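Protein argonaute (Methanocaldococcus jannaschii, PDB 5G5S) cuts single-stranded DNA targets that pair with a short DNA guide, and may thereby defend the cell against invading genetic elements. Local coordinates at residues A[13-18]-A[606-611]; A[142-147]-A[151-156]; A[343-348]-A[393-398]; A[351-356]-A[486-491]. All blocks are in the same frame, centred on the assembly; numbering follows the deposited sequence.

Overall arrangement
Contacts 1 and 2 both reach the same antiparallel sheet, contact 1 through strand 14-16 only, and their centres are about 10 Å apart. Strand 14-16 pairs with strand 150-163, which is one arm of the hairpin in contact 2. Contacts 3 and 4 lie far away, about 7 Å apart between centres, and their segments alternate along the chain. Contact 4 and segment 393-398 belong to the Mid domain; segment 343-348 leads into it. Contacts 1, 2 and 4 are buried; contact 3 is partly exposed. Contact 2 is a regular strand pair, and contact 1 uses two hydrogen bonds beside an aromatic edge. Contacts 3 and 4 have no hydrogen bond across them and rest on aliphatic side chains.

Contact 1. Residues A[13-18]-A[606-611]; sequences NAYKIK and KVFTSD
The Phe608 ring receives the hydroxyl of Tyr15 at its edge, close to the ring plane, with Tyr15 OH 3.5 Å from Phe608 CZ. Asn13 comes to the same end of the ring obliquely, and Asn13 CB lies 3.6 Å from Phe608 CZ. Phe608 is the centre of an inverse gamma turn in the loop between strands 593-600 and 614-618, in the PIWI part of the chain. It points its side chain toward Asn13 and Tyr15, beside strand 14-16, a short strand that pairs with strand 150-163. Helix 280-293 touches both aromatic side chains. Its Asn288 takes up the Tyr15 hydroxyl in a hydrogen bond, which fixes the group that meets Phe608. The same helix carries Ala291, a ligand of the bound magnesium ion, and the Tyr15 side chain lies about 7 Å from that ion.

Beside the rings, Asn13 and Lys606 are joined by two hydrogen bonds. Asn13 N donates to Lys606 O at 3.1 Å, with an angle of 148° at the hydrogen. In return Lys606 N donates to Asn13 OD1 at 2.8 Å. The Asn13 side chain can do this because CG sits between the backbone N and the carbonyl carbon (chi1 65°), which turns the amide back past its own N. The other end of that amide, ND2, is hydrogen-bonded to the backbone oxygens of Leu155 and Lys604. Lys606 N does not meet a lone pair of Asn13 OD1: it stands 59° out of the amide plane.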
# COMPACT_ATOMS: atom_id res chain seq x y z
N ASN A 13 15.28 -14.32 7.19
CA ASN A 13 15.54 -15.15 6.01
C ASN A 13 16.81 -14.75 5.21
O ASN A 13 16.78 -14.69 3.97
CB ASN A 13 14.28 -15.19 5.11
CG ASN A 13 13.89 -13.85 4.49
OD1 ASN A 13 14.17 -12.77 5.02
ND2 ASN A 13 13.28 -13.91 3.33
N ALA A 14 17.92 -14.50 5.92
CA ALA A 14 19.22 -14.15 5.31
C ALA A 14 20.20 -15.29 5.60
O ALA A 14 20.35 -15.68 6.76
CB ALA A 14 19.75 -12.85 5.90
N TYR A 15 20.80 -15.87 4.55
CA TYR A 15 21.73 -17.00 4.69
C TYR A 15 23.06 -16.64 4.06
O TYR A 15 23.09 -16.16 2.92
CB TYR A 15 21.15 -18.28 4.07
CG TYR A 15 19.77 -18.63 4.57
CD1 TYR A 15 18.63 -18.00 4.05
CD2 TYR A 15 19.59 -19.56 5.59
CE1 TYR A 15 17.36 -18.27 4.56
CE2 TYR A 15 18.32 -19.85 6.09
CZ TYR A 15 17.21 -19.19 5.58
OH TYR A 15 15.97 -19.45 6.09
N LYS A 16 24.16 -16.86 4.81
CA LYS A 16 25.52 -16.53 4.39
C LYS A 16 25.94 -17.28 3.14
O LYS A 16 25.92 -18.51 3.12
CB LYS A 16 26.54 -16.75 5.53
N ILE A 17 26.31 -16.51 2.09
CA ILE A 17 26.81 -17.06 0.82
C ILE A 17 28.23 -17.57 1.07
O ILE A 17 29.05 -16.86 1.66
CB ILE A 17 26.77 -16.00 -0.33
CG1 ILE A 17 25.33 -15.48 -0.59
CG2 ILE A 17 27.40 -16.55 -1.63
CD1 ILE A 17 25.28 -14.08 -1.16
N LYS A 18 28.50 -18.81 0.64
CA LYS A 18 29.80 -19.48 0.77
C LYS A 18 30.83 -18.79 -0.10
O LYS A 18 30.50 -18.29 -1.18
CB LYS A 18 29.68 -20.97 0.45
CG LYS A 18 28.83 -21.72 1.46
CD LYS A 18 28.58 -23.15 1.07
CE LYS A 18 27.81 -23.88 2.15
NZ LYS A 18 27.49 -25.26 1.74
N LYS A 606 11.81 -11.52 5.74
CA LYS A 606 10.92 -12.26 6.63
C LYS A 606 11.59 -12.38 7.97
O LYS A 606 12.77 -12.72 8.03
CB LYS A 606 10.63 -13.70 6.10
CG LYS A 606 9.76 -13.80 4.86
CD LYS A 606 8.33 -13.27 5.07
CE LYS A 606 7.63 -12.95 3.76
NZ LYS A 606 8.32 -11.88 2.97
N VAL A 607 10.85 -12.11 9.05
CA VAL A 607 11.33 -12.25 10.43
C VAL A 607 10.62 -13.47 11.00
O VAL A 607 9.39 -13.52 11.03
CB VAL A 607 11.13 -10.98 11.30
CG1 VAL A 607 11.95 -11.08 12.59
CG2 VAL A 607 11.50 -9.72 10.53
N PHE A 608 11.40 -14.49 11.41
CA PHE A 608 10.86 -15.74 11.92
C PHE A 608 10.39 -15.59 13.38
O PHE A 608 10.99 -16.16 14.30
CB PHE A 608 11.86 -16.90 11.72
CG PHE A 608 12.45 -17.10 10.33
CD1 PHE A 608 11.83 -16.56 9.20
CD2 PHE A 608 13.59 -17.88 10.15
CE1 PHE A 608 12.38 -16.74 7.93
CE2 PHE A 608 14.12 -18.08 8.87
CZ PHE A 608 13.51 -17.52 7.77
N THR A 609 9.32 -14.77 13.59
CA THR A 609 8.72 -14.48 14.89
C THR A 609 7.25 -14.02 14.82
O THR A 609 6.82 -13.45 13.82
CB THR A 609 9.56 -13.47 15.70
OG1 THR A 609 9.08 -13.47 17.04
CG2 THR A 609 9.50 -12.03 15.13
N SER A 610 6.54 -14.19 15.93
CA SER A 610 5.16 -13.73 16.07
C SER A 610 5.13 -12.42 16.87
O SER A 610 4.07 -11.81 17.03
CB SER A 610 4.29 -14.80 16.74
OG SER A 610 4.22 -15.94 15.90
N ASP A 611 6.31 -11.98 17.34
CA ASP A 611 6.47 -10.72 18.07
C ASP A 611 6.36 -9.52 17.10
O ASP A 611 6.54 -9.67 15.89
CB ASP A 611 7.81 -10.71 18.85
CG ASP A 611 7.98 -9.59 19.87
OD1 ASP A 611 6.95 -8.99 20.29
OD2 ASP A 611 9.14 -9.30 20.24

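Contact 2. Residues A[142-147]-A[151-156]; sequences YEVKKH and YYLILN
Lys146 and Tyr151 make the tightly packed part of this contact, with Lys146 CD 3.4 Å from Tyr151 OH. Lys146 has an extended chain with CG anti to the backbone N (chi1 -161°). This lays Lys146 CG over one face of Tyr151, 3.9 Å from the ring centroid, as a CH-pi contact. Packing is looser at the other end, where Leu155 CD1 is 4.2 Å from Tyr142 CB. Between them, Leu153 CD1 reaches the edge of the Tyr142 ring, 3.8 Å from Tyr142 CD2.

The two segments belong to the two arms of an antiparallel beta hairpin, strands 134-147 and 150-163. Glu143 pairs with Ile154 and Lys145 with Tyr152, both as hydrogen-bonded pairs. Ile154 N to Glu143 O is 2.7 Å, and Lys145 N to Tyr152 O is 2.8 Å.

Tyr142, Val144, Leu153 and Leu155 are buried, and helices 97-111 and 114-122 cover them. Tyr142 OH is hydrogen-bonded to Glu115. The Tyr142 side chain also touches Lys109, a residue that interacts with the guide DNA. Glu143, Lys146, His147 and Tyr152 are partly exposed. Tyr152 points to the face of Lys145 and Ile154; His147 CB lies 3.7 Å from Tyr152 CE1. The His147 ring stacks on Phe618.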
# COMPACT_ATOMS: atom_id res chain seq x y z
N TYR A 142 14.85 -13.93 -4.63
CA TYR A 142 16.13 -13.76 -3.97
C TYR A 142 16.77 -12.41 -4.23
O TYR A 142 16.54 -11.78 -5.26
CB TYR A 142 17.07 -14.93 -4.32
CG TYR A 142 17.55 -14.88 -5.75
CD1 TYR A 142 16.73 -15.26 -6.81
CD2 TYR A 142 18.83 -14.41 -6.06
CE1 TYR A 142 17.13 -15.12 -8.13
CE2 TYR A 142 19.25 -14.27 -7.38
CZ TYR A 142 18.40 -14.65 -8.41
OH TYR A 142 18.83 -14.55 -9.71
N GLU A 143 17.62 -12.01 -3.28
CA GLU A 143 18.39 -10.77 -3.29
C GLU A 143 19.64 -11.02 -2.45
O GLU A 143 19.64 -11.92 -1.61
CB GLU A 143 17.57 -9.69 -2.59
CG GLU A 143 17.72 -8.30 -3.18
CD GLU A 143 16.75 -7.31 -2.55
OE1 GLU A 143 16.72 -7.22 -1.30
OE2 GLU A 143 16.01 -6.65 -3.31
N VAL A 144 20.70 -10.24 -2.67
CA VAL A 144 21.90 -10.33 -1.84
C VAL A 144 22.12 -9.05 -1.05
O VAL A 144 21.84 -7.96 -1.55
CB VAL A 144 23.16 -11.07 -2.39
CG1 VAL A 144 22.97 -11.61 -3.79
CG2 VAL A 144 24.45 -10.25 -2.27
N LYS A 145 22.54 -9.20 0.21
CA LYS A 145 22.75 -8.08 1.12
C LYS A 145 24.10 -8.17 1.78
O LYS A 145 24.50 -9.25 2.21
CB LYS A 145 21.63 -7.99 2.18
CG LYS A 145 20.27 -7.47 1.65
CD LYS A 145 20.29 -6.02 1.10
CE LYS A 145 20.75 -4.99 2.11
NZ LYS A 145 21.02 -3.68 1.46
N LYS A 146 24.81 -7.03 1.82
CA LYS A 146 26.09 -6.97 2.50
C LYS A 146 25.81 -6.44 3.90
O LYS A 146 25.23 -5.37 4.05
CB LYS A 146 27.13 -6.11 1.76
CG LYS A 146 28.54 -6.46 2.24
CD LYS A 146 29.63 -5.55 1.67
CE LYS A 146 30.97 -5.98 2.22
NZ LYS A 146 32.03 -4.98 1.95
N HIS A 147 26.09 -7.27 4.89
CA HIS A 147 25.95 -6.90 6.29
C HIS A 147 27.34 -7.16 6.84
O HIS A 147 27.89 -8.24 6.63
CB HIS A 147 24.91 -7.76 6.99
CG HIS A 147 24.58 -7.29 8.37
ND1 HIS A 147 23.96 -6.08 8.61
CD2 HIS A 147 24.79 -7.85 9.58
CE1 HIS A 147 23.80 -5.93 9.91
NE2 HIS A 147 24.30 -6.99 10.52
N TYR A 151 28.27 -11.32 2.80
CA TYR A 151 27.15 -11.32 1.86
C TYR A 151 26.17 -12.40 2.23
O TYR A 151 26.55 -13.55 2.48
CB TYR A 151 27.64 -11.48 0.41
CG TYR A 151 28.53 -10.33 -0.02
CD1 TYR A 151 27.99 -9.17 -0.55
CD2 TYR A 151 29.91 -10.38 0.19
CE1 TYR A 151 28.80 -8.09 -0.91
CE2 TYR A 151 30.73 -9.31 -0.16
CZ TYR A 151 30.17 -8.17 -0.71
OH TYR A 151 30.96 -7.11 -1.04
N TYR A 152 24.90 -12.01 2.30
CA TYR A 152 23.78 -12.86 2.67
C TYR A 152 22.81 -12.94 1.55
O TYR A 152 22.55 -11.93 0.91
CB TYR A 152 23.06 -12.30 3.93
CG TYR A 152 23.94 -12.33 5.16
CD1 TYR A 152 24.85 -11.30 5.42
CD2 TYR A 152 23.88 -13.39 6.06
CE1 TYR A 152 25.67 -11.33 6.55
CE2 TYR A 152 24.72 -13.45 7.17
CZ TYR A 152 25.61 -12.41 7.41
OH TYR A 152 26.42 -12.46 8.52
N LEU A 153 22.26 -14.11 1.31
CA LEU A 153 21.20 -14.24 0.33
C LEU A 153 19.88 -14.15 1.08
O LEU A 153 19.69 -14.87 2.06
CB LEU A 153 21.27 -15.53 -0.51
CG LEU A 153 20.34 -15.54 -1.75
CD1 LEU A 153 20.99 -14.86 -2.96
CD2 LEU A 153 19.91 -16.95 -2.12
N ILE A 154 19.00 -13.23 0.65
CA ILE A 154 17.65 -13.08 1.20
C ILE A 154 16.83 -14.06 0.38
O ILE A 154 16.83 -13.99 -0.85
CB ILE A 154 17.12 -11.62 1.14
CG1 ILE A 154 18.13 -10.57 1.68
CG2 ILE A 154 15.74 -11.47 1.80
CD1 ILE A 154 18.76 -10.85 3.08
N LEU A 155 16.23 -15.04 1.04
CA LEU A 155 15.47 -16.09 0.38
C LEU A 155 14.00 -16.07 0.80
O LEU A 155 13.68 -16.23 1.98
CB LEU A 155 16.14 -17.45 0.64
CG LEU A 155 15.88 -18.60 -0.33
CD1 LEU A 155 16.28 -18.22 -1.77
CD2 LEU A 155 16.65 -19.83 0.10
N ASN A 156 13.11 -15.83 -0.16
CA ASN A 156 11.68 -15.75 0.08
C ASN A 156 10.92 -16.76 -0.76
O ASN A 156 11.23 -16.94 -1.93
CB ASN A 156 11.17 -14.33 -0.18
CG ASN A 156 9.92 -13.96 0.58
OD1 ASN A 156 9.62 -14.50 1.64
ND2 ASN A 156 9.19 -12.98 0.06

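Contact 3. Residues A[343-348]-A[393-398]; sequences IYLPYD and TELPKF
Pro346 and Leu395 are the nearest backbone pair, with CA atoms 7.7 Å apart, and no hydrogen bond joins the two segments. Their side chains make the contact. Pro346 presents CG and CD to the branched end of Leu395. Pro346 CG lies 3.7 Å from Leu395 CD2, and Pro346 CD lies 3.8 Å from Leu395 CD1. Both methyl groups of Leu395 thus touch the proline. The Leu395 side chain also touches Tyr386 and Ala390 of helix 372-390.

Segment 393-398 sits at a connection of the Mid domain. Strand 357-365, helix 372-390 and strand 397-407 form a beta-alpha-beta crossover between parallel neighbours, and segment 393-398 leads from the helix into the last strand. Segment 343-348 leads into the domain, as part of the chain that comes in before strand 357-365. Its Tyr347 and Asp348 together face Lys489 in a classic beta bulge. Pro346 also touches Ile488 and Tyr490, on the same part of the chain as Lys489.

Leu345 extends the apolar patch. Leu345 CD2 is 4.4 Å from Leu395 CD1 and 4.0 Å from Thr393 OG1, a looser approach than that of the proline. At the other end two acids come near each other, with Asp348 OD1 4.6 Å from Glu394 OE1. Their charges are probably offset by Arg354, which lies outside both segments. Arg354 NH1 is salt-bridged to Asp348 OD1 and makes a long, weak ion pair with Glu394 OE1.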
# COMPACT_ATOMS: atom_id res chain seq x y z
N ILE A 343 -14.86 10.43 29.88
CA ILE A 343 -15.33 11.05 28.63
C ILE A 343 -14.18 11.79 27.96
O ILE A 343 -13.57 12.66 28.59
CB ILE A 343 -16.57 11.97 28.84
CG1 ILE A 343 -17.74 11.23 29.53
CG2 ILE A 343 -17.02 12.64 27.51
CD1 ILE A 343 -18.78 12.10 30.13
N TYR A 344 -13.91 11.46 26.69
CA TYR A 344 -12.86 12.05 25.86
C TYR A 344 -13.45 12.87 24.72
O TYR A 344 -14.34 12.39 24.00
CB TYR A 344 -11.92 10.97 25.31
CG TYR A 344 -11.21 10.17 26.38
CD1 TYR A 344 -10.33 10.78 27.27
CD2 TYR A 344 -11.39 8.79 26.48
CE1 TYR A 344 -9.66 10.04 28.24
CE2 TYR A 344 -10.72 8.04 27.43
CZ TYR A 344 -9.85 8.67 28.31
OH TYR A 344 -9.18 7.93 29.26
N LEU A 345 -12.95 14.11 24.55
CA LEU A 345 -13.40 15.05 23.52
C LEU A 345 -12.36 15.33 22.42
O LEU A 345 -11.15 15.21 22.68
CB LEU A 345 -13.93 16.35 24.17
CG LEU A 345 -15.14 16.21 25.13
CD1 LEU A 345 -15.40 17.50 25.85
CD2 LEU A 345 -16.41 15.77 24.40
N PRO A 346 -12.79 15.64 21.17
CA PRO A 346 -11.82 15.84 20.08
C PRO A 346 -11.02 17.13 20.15
O PRO A 346 -11.50 18.13 20.68
CB PRO A 346 -12.69 15.79 18.83
CG PRO A 346 -14.00 16.31 19.27
CD PRO A 346 -14.18 15.77 20.66
N TYR A 347 -9.81 17.11 19.58
CA TYR A 347 -8.91 18.26 19.49
C TYR A 347 -9.44 19.32 18.55
O TYR A 347 -9.29 20.51 18.84
CB TYR A 347 -7.50 17.83 19.04
CG TYR A 347 -6.48 17.82 20.15
CD1 TYR A 347 -6.43 16.78 21.07
CD2 TYR A 347 -5.59 18.88 20.31
CE1 TYR A 347 -5.52 16.79 22.13
CE2 TYR A 347 -4.66 18.89 21.35
CZ TYR A 347 -4.63 17.84 22.26
OH TYR A 347 -3.71 17.84 23.28
N ASP A 348 -10.04 18.91 17.41
CA ASP A 348 -10.61 19.82 16.41
C ASP A 348 -11.65 19.14 15.54
O ASP A 348 -11.47 17.99 15.12
CB ASP A 348 -9.50 20.46 15.53
CG ASP A 348 -9.96 21.63 14.68
OD1 ASP A 348 -10.67 22.52 15.22
OD2 ASP A 348 -9.55 21.71 13.50
N THR A 393 -21.21 20.59 22.87
CA THR A 393 -19.82 20.39 22.43
C THR A 393 -19.70 20.64 20.91
O THR A 393 -20.73 20.70 20.23
CB THR A 393 -19.22 19.04 22.90
OG1 THR A 393 -17.80 19.15 22.90
CG2 THR A 393 -19.61 17.88 22.02
N GLU A 394 -18.45 20.76 20.40
CA GLU A 394 -18.13 20.98 18.99
C GLU A 394 -18.57 19.83 18.06
O GLU A 394 -18.82 20.07 16.88
CB GLU A 394 -16.63 21.27 18.80
CG GLU A 394 -16.17 22.63 19.30
CD GLU A 394 -14.84 23.15 18.77
OE1 GLU A 394 -13.99 22.33 18.34
OE2 GLU A 394 -14.65 24.39 18.78
N LEU A 395 -18.65 18.60 18.61
CA LEU A 395 -19.02 17.38 17.88
C LEU A 395 -20.39 17.46 17.20
O LEU A 395 -21.35 17.94 17.81
CB LEU A 395 -19.01 16.15 18.81
CG LEU A 395 -17.66 15.52 19.15
CD1 LEU A 395 -17.77 14.66 20.37
CD2 LEU A 395 -17.12 14.70 17.98
N PRO A 396 -20.51 16.97 15.94
CA PRO A 396 -21.82 17.01 15.27
C PRO A 396 -22.77 15.94 15.81
O PRO A 396 -22.31 14.96 16.39
CB PRO A 396 -21.47 16.75 13.80
CG PRO A 396 -20.21 15.94 13.84
CD PRO A 396 -19.47 16.36 15.08
N LYS A 397 -24.08 16.13 15.60
CA LYS A 397 -25.10 15.17 16.01
C LYS A 397 -25.60 14.38 14.81
O LYS A 397 -25.46 14.82 13.67
CB LYS A 397 -26.26 15.89 16.72
N PHE A 398 -26.16 13.19 15.06
CA PHE A 398 -26.71 12.34 14.01
C PHE A 398 -28.24 12.29 14.16
O PHE A 398 -28.75 11.85 15.20
CB PHE A 398 -26.06 10.95 14.03
CG PHE A 398 -24.57 10.96 13.74
CD1 PHE A 398 -24.09 10.92 12.44
CD2 PHE A 398 -23.64 11.01 14.78
CE1 PHE A 398 -22.72 10.94 12.18
CE2 PHE A 398 -22.27 11.03 14.51
CZ PHE A 398 -21.82 11.00 13.22

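Contact 4. Residues A[351-356]-A[486-491]; sequences EIIRNK and LGIKYF
Ile353 reaches Leu486 and Ile488 chiefly through its CD1 methyl. Its CG1 stands between the backbone N and the carbonyl carbon (chi1 57°), and chi2 of 123° is away from a staggered value. Together these torsions aim CD1 at the turn on the other segment. Ile353 CD1 lies 3.5 Å from Leu486 O and 4.0 Å from Leu486 CB. Ile353 CD1 is also 3.8 Å from Ile488 CD1. Ile488 sends CG1 anti to its carbonyl carbon with an extended chi2 of 161°, which carries its own CD1 out to this meeting. Leu486 and Ile353 both also touch Leu358 of strand 357-365, the Mid domain strand that follows segment 351-356.

The turn itself is a Schellman motif that ends helix 473-485. Gly487, with positive phi, is its C-prime residue, and Ile488 N closes back on Met483 O. Lys489 folds its chain so that Lys489 NZ donates to Gly487 O at 2.8 Å. Helix 473-485 carries Gln481, which interacts with the guide DNA.

No polar side chain takes part across the segments. Branched aliphatic groups meet beside the Leu486 carbonyl, which receives no hydrogen bond from Ile353. The contact is therefore apolar and short-ranged, and no directional bond holds it.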
# COMPACT_ATOMS: atom_id res chain seq x y z
N GLU A 351 -14.98 23.28 10.55
CA GLU A 351 -16.01 24.33 10.57
C GLU A 351 -17.28 23.96 9.77
O GLU A 351 -18.38 24.37 10.16
CB GLU A 351 -15.44 25.66 10.09
N ILE A 352 -17.12 23.17 8.69
CA ILE A 352 -18.19 22.69 7.81
C ILE A 352 -19.22 21.79 8.54
O ILE A 352 -20.38 21.75 8.12
CB ILE A 352 -17.57 21.97 6.59
N ILE A 353 -18.78 21.06 9.60
CA ILE A 353 -19.61 20.14 10.40
C ILE A 353 -19.62 20.43 11.93
O ILE A 353 -20.20 19.65 12.69
CB ILE A 353 -19.37 18.64 10.07
CG1 ILE A 353 -17.89 18.22 10.26
CG2 ILE A 353 -19.90 18.26 8.68
CD1 ILE A 353 -17.71 17.08 11.20
N ARG A 354 -19.02 21.57 12.36
CA ARG A 354 -18.93 21.99 13.76
C ARG A 354 -20.34 22.21 14.38
O ARG A 354 -21.09 23.05 13.90
CB ARG A 354 -18.07 23.26 13.89
CG ARG A 354 -17.58 23.54 15.31
CD ARG A 354 -16.06 23.52 15.40
NE ARG A 354 -15.46 24.77 14.94
CZ ARG A 354 -14.16 25.02 14.92
NH1 ARG A 354 -13.29 24.09 15.32
NH2 ARG A 354 -13.70 26.19 14.49
N ASN A 355 -20.67 21.41 15.43
CA ASN A 355 -21.95 21.37 16.15
C ASN A 355 -23.20 21.49 15.27
O ASN A 355 -24.03 22.38 15.45
CB ASN A 355 -21.98 22.21 17.46
CG ASN A 355 -21.24 23.54 17.44
OD1 ASN A 355 -21.45 24.39 16.58
ND2 ASN A 355 -20.40 23.76 18.44
N LYS A 356 -23.29 20.58 14.29
CA LYS A 356 -24.38 20.51 13.31
C LYS A 356 -25.16 19.20 13.42
O LYS A 356 -24.59 18.17 13.75
CB LYS A 356 -23.84 20.70 11.88
CG LYS A 356 -23.47 22.14 11.57
CD LYS A 356 -23.00 22.32 10.13
CE LYS A 356 -22.49 23.72 9.87
NZ LYS A 356 -23.59 24.68 9.62
N LEU A 486 -15.41 11.82 8.90
CA LEU A 486 -15.95 13.18 9.03
C LEU A 486 -14.85 14.23 9.26
O LEU A 486 -15.16 15.38 9.59
CB LEU A 486 -17.08 13.26 10.08
CG LEU A 486 -18.38 12.52 9.73
CD1 LEU A 486 -19.19 12.26 10.98
CD2 LEU A 486 -19.21 13.29 8.70
N GLY A 487 -13.59 13.84 9.04
CA GLY A 487 -12.40 14.67 9.19
C GLY A 487 -12.20 15.24 10.58
O GLY A 487 -11.55 16.27 10.74
N ILE A 488 -12.76 14.57 11.59
CA ILE A 488 -12.64 15.00 12.98
C ILE A 488 -11.27 14.59 13.53
O ILE A 488 -10.92 13.42 13.51
CB ILE A 488 -13.85 14.53 13.86
CG1 ILE A 488 -15.16 15.20 13.38
CG2 ILE A 488 -13.61 14.81 15.35
CD1 ILE A 488 -16.48 14.53 13.79
N LYS A 489 -10.50 15.58 14.00
CA LYS A 489 -9.16 15.39 14.57
C LYS A 489 -9.37 15.04 16.03
O LYS A 489 -9.28 15.90 16.90
CB LYS A 489 -8.33 16.69 14.44
CG LYS A 489 -7.70 16.89 13.08
CD LYS A 489 -8.63 17.53 12.09
CE LYS A 489 -8.34 17.03 10.70
NZ LYS A 489 -9.29 17.62 9.74
N TYR A 490 -9.71 13.78 16.30
CA TYR A 490 -10.01 13.34 17.66
C TYR A 490 -8.79 13.30 18.58
O TYR A 490 -8.77 13.96 19.63
CB TYR A 490 -10.80 12.02 17.68
CG TYR A 490 -11.92 12.04 18.69
CD1 TYR A 490 -11.65 11.99 20.06
CD2 TYR A 490 -13.24 12.15 18.29
CE1 TYR A 490 -12.67 12.03 21.00
CE2 TYR A 490 -14.28 12.16 19.22
CZ TYR A 490 -13.99 12.12 20.57
OH TYR A 490 -15.00 12.16 21.50
N PHE A 491 -7.76 12.55 18.18
CA PHE A 491 -6.54 12.38 18.96
C PHE A 491 -5.32 12.87 18.20
O PHE A 491 -5.31 12.85 16.97
CB PHE A 491 -6.38 10.91 19.41
CG PHE A 491 -6.42 9.89 18.29
CD1 PHE A 491 -7.63 9.36 17.86
CD2 PHE A 491 -5.26 9.46 17.67
CE1 PHE A 491 -7.68 8.45 16.80
CE2 PHE A 491 -5.30 8.54 16.62
CZ PHE A 491 -6.51 8.05 16.18